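Local coordinates for putative citrate lyase (Ralstonia eutropha, PDB 3QQW), which is of unconfirmed function but probably acts as a magnesium-dependent lyase of the HpcH/HpaI aldolase/citrate lyase family, perhaps cleaving (S)-citramalyl-CoA, at residues S182-H185 and G186-A190; M193-P196 and G197-H201; L204-A207 and K208-V212; P262-N265 and A266-D270. All coordinates share one frame; numbering follows the deposited sequence.

Contact 1 (S182-H185 and G186-A190)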
loop_
_atom_site.group_PDB
_atom_site.type_symbol
_atom_site.label_atom_id
_atom_site.label_comp_id
_atom_site.label_asym_id
_atom_site.label_seq_id
_atom_site.Cartn_x
_atom_site.Cartn_y
_atom_site.Cartn_z
ATOM N N SER C 182 -11.612 -1.115 -16.025
ATOM C CA SER C 182 -11.581 -1.654 -17.402
ATOM C C SER C 182 -10.172 -2.185 -17.812
ATOM O O SER C 182 -10.073 -3.112 -18.616
ATOM C CB SER C 182 -12.080 -0.618 -18.405
ATOM O OG SER C 182 -11.052 0.279 -18.784
ATOM N N GLY C 183 -9.113 -1.635 -17.223
ATOM C CA GLY C 183 -7.753 -2.090 -17.489
ATOM C C GLY C 183 -7.343 -3.337 -16.729
ATOM O O GLY C 183 -6.213 -3.799 -16.892
ATOM N N HIS C 184 -8.249 -3.915 -15.914
ATOM C CA HIS C 184 -7.921 -5.087 -15.082
ATOM C C HIS C 184 -8.302 -6.449 -15.696
ATOM O O HIS C 184 -8.335 -7.441 -14.965
ATOM C CB HIS C 184 -8.532 -4.944 -13.676
ATOM C CG HIS C 184 -7.743 -4.010 -12.810
ATOM N ND1 HIS C 184 -7.850 -2.636 -12.945
ATOM C CD2 HIS C 184 -6.829 -4.286 -11.853
ATOM C CE1 HIS C 184 -7.011 -2.129 -12.072
ATOM N NE2 HIS C 184 -6.382 -3.083 -11.383
ATOM N N HIS C 185 -8.512 -6.519 -17.035
ATOM C CA HIS C 185 -8.804 -7.758 -17.786
ATOM C C HIS C 185 -9.942 -8.586 -17.121
ATOM O O HIS C 185 -9.842 -9.813 -16.985
ATOM C CB HIS C 185 -7.525 -8.630 -17.912
ATOM C CG HIS C 185 -6.269 -7.888 -18.285
ATOM N ND1 HIS C 185 -5.875 -7.758 -19.608
ATOM C CD2 HIS C 185 -5.329 -7.309 -17.490
ATOM C CE1 HIS C 185 -4.732 -7.089 -19.575
ATOM N NE2 HIS C 185 -4.363 -6.802 -18.323
ATOM N N GLY C 186 -10.978 -7.892 -16.664
ATOM C CA GLY C 186 -12.116 -8.498 -15.984
ATOM C C GLY C 186 -11.882 -9.027 -14.577
ATOM O O GLY C 186 -12.775 -9.691 -14.049
ATOM N N ALA C 187 -10.709 -8.747 -13.945
ATOM C CA ALA C 187 -10.400 -9.266 -12.598
ATOM C C ALA C 187 -11.168 -8.537 -11.509
ATOM O O ALA C 187 -11.342 -9.069 -10.404
ATOM C CB ALA C 187 -8.918 -9.186 -12.319
ATOM N N ILE C 188 -11.594 -7.292 -11.802
ATOM C CA ILE C 188 -12.424 -6.505 -10.891
ATOM C C ILE C 188 -13.862 -6.629 -11.411
ATOM O O ILE C 188 -14.124 -6.202 -12.538
ATOM C CB ILE C 188 -11.960 -5.044 -10.719
ATOM C CG1 ILE C 188 -10.515 -4.980 -10.164
ATOM C CG2 ILE C 188 -12.957 -4.276 -9.832
ATOM C CD1 ILE C 188 -9.893 -3.583 -10.104
ATOM N N PRO C 189 -14.779 -7.273 -10.650
ATOM C CA PRO C 189 -16.162 -7.440 -11.152
ATOM C C PRO C 189 -16.920 -6.117 -11.208
ATOM O O PRO C 189 -16.508 -5.149 -10.575
ATOM C CB PRO C 189 -16.797 -8.413 -10.159
ATOM C CG PRO C 189 -15.981 -8.318 -8.916
ATOM C CD PRO C 189 -14.602 -7.861 -9.302
ATOM N N ALA C 190 -18.013 -6.082 -11.991
ATOM C CA ALA C 190 -18.867 -4.911 -12.208
ATOM C C ALA C 190 -19.483 -4.396 -10.905
ATOM O O ALA C 190 -19.614 -3.178 -10.741
ATOM C CB ALA C 190 -19.963 -5.244 -13.198
#

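Contact 2 (M193-P196 and G197-H201)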
loop_
_atom_site.group_PDB
_atom_site.type_symbol
_atom_site.label_atom_id
_atom_site.label_comp_id
_atom_site.label_asym_id
_atom_site.label_seq_id
_atom_site.Cartn_x
_atom_site.Cartn_y
_atom_site.Cartn_z
HETATM N N MSE C 193 -17.724 -1.664 -9.118
HETATM C CA MSE C 193 -17.744 -0.344 -9.721
HETATM C C MSE C 193 -18.827 0.521 -9.122
HETATM O O MSE C 193 -19.015 1.669 -9.525
HETATM C CB MSE C 193 -17.907 -0.461 -11.223
HETATM C CG MSE C 193 -16.587 -0.402 -11.923
HETATM SE SE MSE C 193 -16.851 0.288 -13.640
HETATM C CE MSE C 193 -17.814 2.064 -13.137
ATOM N N ARG C 194 -19.539 -0.027 -8.145
ATOM C CA ARG C 194 -20.590 0.688 -7.424
ATOM C C ARG C 194 -20.398 0.485 -5.931
ATOM O O ARG C 194 -19.560 -0.314 -5.519
ATOM C CB ARG C 194 -22.001 0.257 -7.889
ATOM C CG ARG C 194 -22.240 -1.237 -7.870
ATOM C CD ARG C 194 -23.565 -1.632 -8.476
ATOM N NE ARG C 194 -23.806 -3.056 -8.265
ATOM C CZ ARG C 194 -23.768 -3.983 -9.220
ATOM N NH1 ARG C 194 -23.518 -3.640 -10.482
ATOM N NH2 ARG C 194 -23.988 -5.259 -8.923
ATOM N N SER C 195 -21.129 1.250 -5.128
ATOM C CA SER C 195 -21.057 1.155 -3.674
ATOM C C SER C 195 -21.811 -0.086 -3.178
ATOM O O SER C 195 -22.823 -0.454 -3.783
ATOM C CB SER C 195 -21.614 2.420 -3.036
ATOM O OG SER C 195 -20.784 3.514 -3.377
ATOM N N PRO C 196 -21.316 -0.788 -2.129
ATOM C CA PRO C 196 -20.131 -0.497 -1.294
ATOM C C PRO C 196 -18.780 -1.059 -1.825
ATOM O O PRO C 196 -17.732 -0.765 -1.242
ATOM C CB PRO C 196 -20.510 -1.158 0.043
ATOM C CG PRO C 196 -21.337 -2.339 -0.346
ATOM C CD PRO C 196 -22.030 -1.988 -1.644
ATOM N N GLY C 197 -18.805 -1.841 -2.907
ATOM C CA GLY C 197 -17.615 -2.463 -3.494
ATOM C C GLY C 197 -16.480 -1.535 -3.888
ATOM O O GLY C 197 -15.305 -1.883 -3.727
ATOM N N GLN C 198 -16.808 -0.349 -4.399
ATOM C CA GLN C 198 -15.810 0.640 -4.830
ATOM C C GLN C 198 -15.041 1.233 -3.645
ATOM O O GLN C 198 -14.010 1.893 -3.849
ATOM C CB GLN C 198 -16.465 1.748 -5.654
ATOM C CG GLN C 198 -17.604 2.491 -4.950
ATOM C CD GLN C 198 -17.616 3.938 -5.390
ATOM O OE1 GLN C 198 -16.604 4.509 -5.837
ATOM N NE2 GLN C 198 -18.761 4.556 -5.300
ATOM N N PHE C 199 -15.520 0.952 -2.411
ATOM C CA PHE C 199 -14.897 1.406 -1.173
ATOM C C PHE C 199 -14.317 0.239 -0.381
ATOM O O PHE C 199 -13.764 0.462 0.705
ATOM C CB PHE C 199 -15.939 2.135 -0.316
ATOM C CG PHE C 199 -16.466 3.424 -0.899
ATOM C CD1 PHE C 199 -15.624 4.521 -1.088
ATOM C CD2 PHE C 199 -17.824 3.581 -1.166
ATOM C CE1 PHE C 199 -16.128 5.726 -1.606
ATOM C CE2 PHE C 199 -18.320 4.791 -1.662
ATOM C CZ PHE C 199 -17.475 5.847 -1.893
ATOM N N GLU C 200 -14.455 -1.004 -0.904
ATOM C CA GLU C 200 -14.098 -2.226 -0.179
ATOM C C GLU C 200 -13.232 -3.234 -0.954
ATOM O O GLU C 200 -12.478 -3.968 -0.307
ATOM C CB GLU C 200 -15.364 -2.928 0.314
ATOM C CG GLU C 200 -16.036 -2.151 1.440
ATOM C CD GLU C 200 -17.491 -2.464 1.726
ATOM O OE1 GLU C 200 -17.997 -3.507 1.248
ATOM O OE2 GLU C 200 -18.121 -1.670 2.458
ATOM N N HIS C 201 -13.324 -3.289 -2.297
ATOM C CA HIS C 201 -12.486 -4.194 -3.098
ATOM C C HIS C 201 -11.019 -3.809 -2.862
ATOM O O HIS C 201 -10.667 -2.631 -2.978
ATOM C CB HIS C 201 -12.862 -4.130 -4.590
ATOM C CG HIS C 201 -12.163 -5.143 -5.442
ATOM N ND1 HIS C 201 -10.837 -4.981 -5.844
ATOM C CD2 HIS C 201 -12.627 -6.310 -5.940
ATOM C CE1 HIS C 201 -10.544 -6.053 -6.566
ATOM N NE2 HIS C 201 -11.586 -6.883 -6.651
#

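Contact 3 (L204-A207 and K208-V212)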
loop_
_atom_site.group_PDB
_atom_site.type_symbol
_atom_site.label_atom_id
_atom_site.label_comp_id
_atom_site.label_asym_id
_atom_site.label_seq_id
_atom_site.Cartn_x
_atom_site.Cartn_y
_atom_site.Cartn_z
ATOM N N LEU C 204 -9.280 -1.561 -5.269
ATOM C CA LEU C 204 -9.864 -0.225 -5.341
ATOM C C LEU C 204 -9.500 0.573 -4.100
ATOM O O LEU C 204 -9.132 1.744 -4.222
ATOM C CB LEU C 204 -11.374 -0.329 -5.560
ATOM C CG LEU C 204 -11.751 -1.039 -6.882
ATOM C CD1 LEU C 204 -13.232 -1.106 -7.061
ATOM C CD2 LEU C 204 -11.087 -0.342 -8.102
ATOM N N VAL C 205 -9.487 -0.083 -2.926
ATOM C CA VAL C 205 -9.080 0.543 -1.655
ATOM C C VAL C 205 -7.645 0.994 -1.810
ATOM O O VAL C 205 -7.344 2.138 -1.524
ATOM C CB VAL C 205 -9.262 -0.405 -0.423
ATOM C CG1 VAL C 205 -8.675 0.209 0.839
ATOM C CG2 VAL C 205 -10.726 -0.739 -0.202
ATOM N N ARG C 206 -6.786 0.098 -2.338
ATOM C CA ARG C 206 -5.365 0.303 -2.573
ATOM C C ARG C 206 -5.137 1.478 -3.524
ATOM O O ARG C 206 -4.355 2.372 -3.211
ATOM C CB ARG C 206 -4.748 -0.992 -3.115
ATOM C CG ARG C 206 -3.292 -0.877 -3.473
ATOM C CD ARG C 206 -2.809 -2.093 -4.222
ATOM N NE ARG C 206 -1.387 -1.961 -4.536
ATOM C CZ ARG C 206 -0.907 -1.295 -5.575
ATOM N NH1 ARG C 206 -1.731 -0.732 -6.455
ATOM N NH2 ARG C 206 0.398 -1.227 -5.778
ATOM N N ALA C 207 -5.831 1.487 -4.655
ATOM C CA ALA C 207 -5.718 2.529 -5.662
ATOM C C ALA C 207 -6.171 3.895 -5.108
ATOM O O ALA C 207 -5.424 4.867 -5.178
ATOM C CB ALA C 207 -6.552 2.148 -6.873
ATOM N N LYS C 208 -7.372 3.948 -4.498
ATOM C CA LYS C 208 -7.911 5.180 -3.915
ATOM C C LYS C 208 -6.994 5.723 -2.796
ATOM O O LYS C 208 -6.658 6.918 -2.799
ATOM C CB LYS C 208 -9.330 4.964 -3.384
ATOM C CG LYS C 208 -10.338 4.845 -4.492
ATOM C CD LYS C 208 -11.757 4.753 -3.939
ATOM C CE LYS C 208 -12.769 4.716 -5.058
ATOM N NZ LYS C 208 -14.135 4.490 -4.528
ATOM N N ALA C 209 -6.588 4.845 -1.857
ATOM C CA ALA C 209 -5.731 5.250 -0.744
ATOM C C ALA C 209 -4.363 5.740 -1.254
ATOM O O ALA C 209 -3.894 6.765 -0.755
ATOM C CB ALA C 209 -5.573 4.106 0.255
ATOM N N ASP C 210 -3.772 5.076 -2.289
ATOM C CA ASP C 210 -2.483 5.511 -2.848
ATOM C C ASP C 210 -2.575 6.885 -3.462
ATOM O O ASP C 210 -1.692 7.715 -3.237
ATOM C CB ASP C 210 -1.967 4.542 -3.914
ATOM C CG ASP C 210 -1.153 3.396 -3.365
ATOM O OD1 ASP C 210 -1.023 3.301 -2.129
ATOM O OD2 ASP C 210 -0.645 2.588 -4.175
HETATM N N MSE C 211 -3.643 7.133 -4.235
HETATM C CA MSE C 211 -3.808 8.397 -4.903
HETATM C C MSE C 211 -4.025 9.544 -3.892
HETATM O O MSE C 211 -3.413 10.617 -4.057
HETATM C CB MSE C 211 -4.940 8.304 -5.910
HETATM C CG MSE C 211 -4.918 9.474 -6.923
HETATM SE SE MSE C 211 -6.677 10.001 -7.557
HETATM C CE MSE C 211 -7.351 10.660 -5.983
ATOM N N VAL C 212 -4.870 9.318 -2.853
ATOM C CA VAL C 212 -5.129 10.325 -1.822
ATOM C C VAL C 212 -3.813 10.609 -1.066
ATOM O O VAL C 212 -3.454 11.771 -0.888
ATOM C CB VAL C 212 -6.273 9.915 -0.871
ATOM C CG1 VAL C 212 -6.376 10.860 0.328
ATOM C CG2 VAL C 212 -7.596 9.868 -1.617
#

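Contact 4 (P262-N265 and A266-D270)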
loop_
_atom_site.group_PDB
_atom_site.type_symbol
_atom_site.label_atom_id
_atom_site.label_comp_id
_atom_site.label_asym_id
_atom_site.label_seq_id
_atom_site.Cartn_x
_atom_site.Cartn_y
_atom_site.Cartn_z
ATOM N N PRO C 262 -25.878 17.535 -2.511
ATOM C CA PRO C 262 -25.456 16.443 -1.595
ATOM C C PRO C 262 -23.927 16.306 -1.477
ATOM O O PRO C 262 -23.439 16.051 -0.377
ATOM C CB PRO C 262 -26.061 15.183 -2.224
ATOM C CG PRO C 262 -27.179 15.673 -3.052
ATOM C CD PRO C 262 -26.774 17.018 -3.566
ATOM N N ILE C 263 -23.171 16.539 -2.574
ATOM C CA ILE C 263 -21.703 16.452 -2.548
ATOM C C ILE C 263 -21.141 17.612 -1.719
ATOM O O ILE C 263 -20.333 17.357 -0.820
ATOM C CB ILE C 263 -21.063 16.366 -3.955
ATOM C CG1 ILE C 263 -21.357 14.991 -4.614
ATOM C CG2 ILE C 263 -19.541 16.618 -3.896
ATOM C CD1 ILE C 263 -21.155 14.912 -6.136
ATOM N N VAL C 264 -21.579 18.872 -1.996
ATOM C CA VAL C 264 -21.113 20.062 -1.280
ATOM C C VAL C 264 -21.382 19.912 0.241
ATOM O O VAL C 264 -20.463 20.078 1.041
ATOM C CB VAL C 264 -21.736 21.365 -1.870
ATOM C CG1 VAL C 264 -21.509 22.575 -0.959
ATOM C CG2 VAL C 264 -21.197 21.633 -3.279
ATOM N N ASN C 265 -22.625 19.549 0.614
ATOM C CA ASN C 265 -23.033 19.412 2.002
ATOM C C ASN C 265 -22.281 18.294 2.718
ATOM O O ASN C 265 -21.892 18.485 3.871
ATOM C CB ASN C 265 -24.551 19.235 2.113
ATOM C CG ASN C 265 -25.298 20.523 1.797
ATOM O OD1 ASN C 265 -26.136 20.579 0.894
ATOM N ND2 ASN C 265 -24.985 21.612 2.500
ATOM N N ALA C 266 -22.014 17.171 2.043
ATOM C CA ALA C 266 -21.254 16.065 2.659
ATOM C C ALA C 266 -19.790 16.454 2.935
ATOM O O ALA C 266 -19.193 15.973 3.893
ATOM C CB ALA C 266 -21.297 14.848 1.764
HETATM N N MSE C 267 -19.233 17.352 2.101
HETATM C CA MSE C 267 -17.854 17.819 2.154
HETATM C C MSE C 267 -17.663 19.040 3.065
HETATM O O MSE C 267 -16.522 19.368 3.359
HETATM C CB MSE C 267 -17.457 18.166 0.728
HETATM C CG MSE C 267 -16.089 17.779 0.342
HETATM SE SE MSE C 267 -15.722 15.947 0.248
HETATM C CE MSE C 267 -16.532 15.438 -1.421
ATOM N N ARG C 268 -18.757 19.705 3.503
ATOM C CA ARG C 268 -18.744 20.898 4.357
ATOM C C ARG C 268 -18.149 20.677 5.743
ATOM O O ARG C 268 -18.452 19.653 6.366
ATOM C CB ARG C 268 -20.179 21.412 4.577
ATOM C CG ARG C 268 -20.623 22.367 3.531
ATOM C CD ARG C 268 -22.020 22.845 3.782
ATOM N NE ARG C 268 -22.435 23.740 2.705
ATOM C CZ ARG C 268 -23.515 24.508 2.744
ATOM N NH1 ARG C 268 -24.295 24.516 3.822
ATOM N NH2 ARG C 268 -23.816 25.289 1.715
ATOM N N PRO C 269 -17.395 21.666 6.301
ATOM C CA PRO C 269 -16.940 21.519 7.697
ATOM C C PRO C 269 -18.119 21.746 8.644
ATOM O O PRO C 269 -19.089 22.424 8.271
ATOM C CB PRO C 269 -15.852 22.600 7.861
ATOM C CG PRO C 269 -15.865 23.415 6.606
ATOM C CD PRO C 269 -17.000 22.977 5.732
ATOM N N ASP C 270 -18.045 21.170 9.859
ATOM C CA ASP C 270 -19.085 21.314 10.881
ATOM C C ASP C 270 -19.228 22.791 11.268
ATOM O O ASP C 270 -18.227 23.514 11.315
ATOM C CB ASP C 270 -18.760 20.446 12.115
ATOM C CG ASP C 270 -18.649 18.949 11.861
ATOM O OD1 ASP C 270 -18.278 18.558 10.726
ATOM O OD2 ASP C 270 -18.873 18.168 12.813
#

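Contact 1 (S182-H185 and G186-A190)
His184 and Ala187 close a type I' beta turn, with Ala187 N donating to His184 O over 2.9 Å at an N-H...O angle of 161°. His185 and Gly186, at the two central positions, both have positive phi, the backbone signature of this turn. It reverses the chain in the loop that follows helix 177-182 of the TIM barrel.

Beyond the turn, Ile188 folds back on His184 in a CH-pi contact. Its CD1 sits 3.5 Å from the centroid of the His184 imidazole and 9° off the ring normal, so the methyl lies over the centre of one face. Ile188 places CD1 there with an extended chain end (chi2 173°), while Ile188 CG1 is 4.0 Å from His184 CG. A hydrogen bond between His184 ND1 and Phe180 O limits the rotation of the imidazole, and the Phe180 ring meets it edge-to-face. Leu216 of the second subunit packs on His184 and Ala187, and Arg244 of that subunit binds Gly186 O and Ala187 O, putting the turn in the subunit interface. Close by, Ala187 CB stands 3.2 Å from the His184 O that its own backbone N engages.

Contact 2 (M193-P196 and G197-H201)
Gln198 and Ser195 join side chains across a tight reversal built on a cis peptide before Pro196, whose backbone torsions with those of Ser195 match a type VIa turn and which leads straight into the 3-10 segment 197-199. The loop precedes helix 202-217 of the TIM barrel.

Gln198 can be followed outward. Its CB lies 3.7 Å from Arg194 O, the acceptor of a 3.0 Å bond from Gln198 N. CG, set between the backbone N and carbonyl carbon (chi1 57°), comes slightly nearer the same oxygen, at 3.5 Å. The chain then bends at chi2, and CD arrives over one face of the Phe199 ring, displaced toward its rim. At the tip, NE2 donates to Ser195 OG over 3.0 Å at 152°, with the hydroxyl oxygen tilted 20° out of the amide plane. OE1 bonds to Asn225 ND2, so both ends of the amide are held and its rotation is fixed. Ser195 OG has a second partner in Asp239 OD1, which probably orients the hydroxyl.

Pro196 O accepts from Phe199 N over 3.0 Å, and on this side the Glu200 chain crosses the proline ring. Extended beyond CG, Glu200 carries its carboxylate across Pro196 to a salt bridge with Arg242 of helix 233-247. Gly197 O takes two backbone donors, Glu200 N and His201 N. Where the carboxylate passes the ring, Glu200 OE2 is 3.4 Å from Pro196 CB.

Contact 3 (L204-A207 and K208-V212)
Lys208 N reaches Leu204 O over 2.8 Å at a nearly straight 171°, one of four successive i to i+4 bonds that tie these two turns of helix 202-217, an outer helix of the TIM barrel. The tight part is the side turned to the barrel. Here Lys208 CB and CG both lie 3.3 Å from Leu204 O, and the chain then runs out fully extended to bring NZ to Gln198 O and His224 NE2. Beside it Leu204 packs on helix 177-182, and Met211 on strand 170-175.

The other side is looser within the helix. Arg206, its CG anti to the backbone N (chi1 177°), extends across the Asp210 side chain at a slant, the two flat groups turned 62° apart. Asp210 OD2 lies well out of the guanidinium plane, over one face, so no N-H points at it; Arg206 NH1 to Asp210 OD2 is 4.2 Å and only the charges attract. Closer partners lie across the trimer: Arg206 NE pairs with Asp210 of the second subunit, and Asp210 OD1 with Arg206 of the third. Each charge thus meets its opposite in another chain, and its helix neighbour would be expected to add a weaker attraction.

Contact 4 (P262-N265 and A266-D270)
Val264 and Arg268 meet where helix 260-267, which follows the last strand of the TIM barrel, comes to its end. The backbone hydrogen bonds record that ending. Ala266 N donates to Pro262 O over 3.0 Å in regular i to i+4 fashion, and Met267 N to Ile263 O over 3.1 Å at a more bent 139°. Two bonds spanning three residues, Met267 N to Val264 O and Arg268 N to Asn265 O, are weak.

Apolar contact is lighter. The side chains of Ile263 and Met267, the latter a selenomethionine, lie alongside one another and point the same way, with Ile263 CG2 and Met267 CE 4.1 Å apart. Bends at chi2 and chi3 turn the methyl back to this position, and both residues also pack on Met252 of strand 251-254.

The polar side chains occupy another flank. Arg268, extended from CG to NE, passes 3.4 Å from Val264 O with its CG and 4.0 Å from Val264 CG1 with its NE, which bonds weakly to Thr317 O. The Asn265 side chain lies beside it, pointing the same way, with the amide plane turned 72° from that of the guanidinium. Arg244 NH1 of helix 233-247 donates to Arg268 O and, weakly, to Ala266 O. A positive group at the latter carbonyl would be expected to offset the partial negative charge of the helix end.

Contacts 1, 2 and 3 follow one another along the chain from the last residue of helix 177-182 into helix 202-217, and touch. Ile188 CG1 of contact 1 packs 3.8 Å from His201 CE1 of contact 2, Ile188 CD1 lies 4.0 Å from Leu204 CD2 of contact 3, and Lys208 NZ is 2.7 Å from Gln198 O. They lie near the predicted magnesium site: the side chains of His184, Met193 and Leu204 are about 9, 8 and 10 Å from that of Asp179. Contact 4 stands apart, its centre about 31 Å from that of contact 1, although the same residue, Arg244, bonds backbone oxygens of both from different chains.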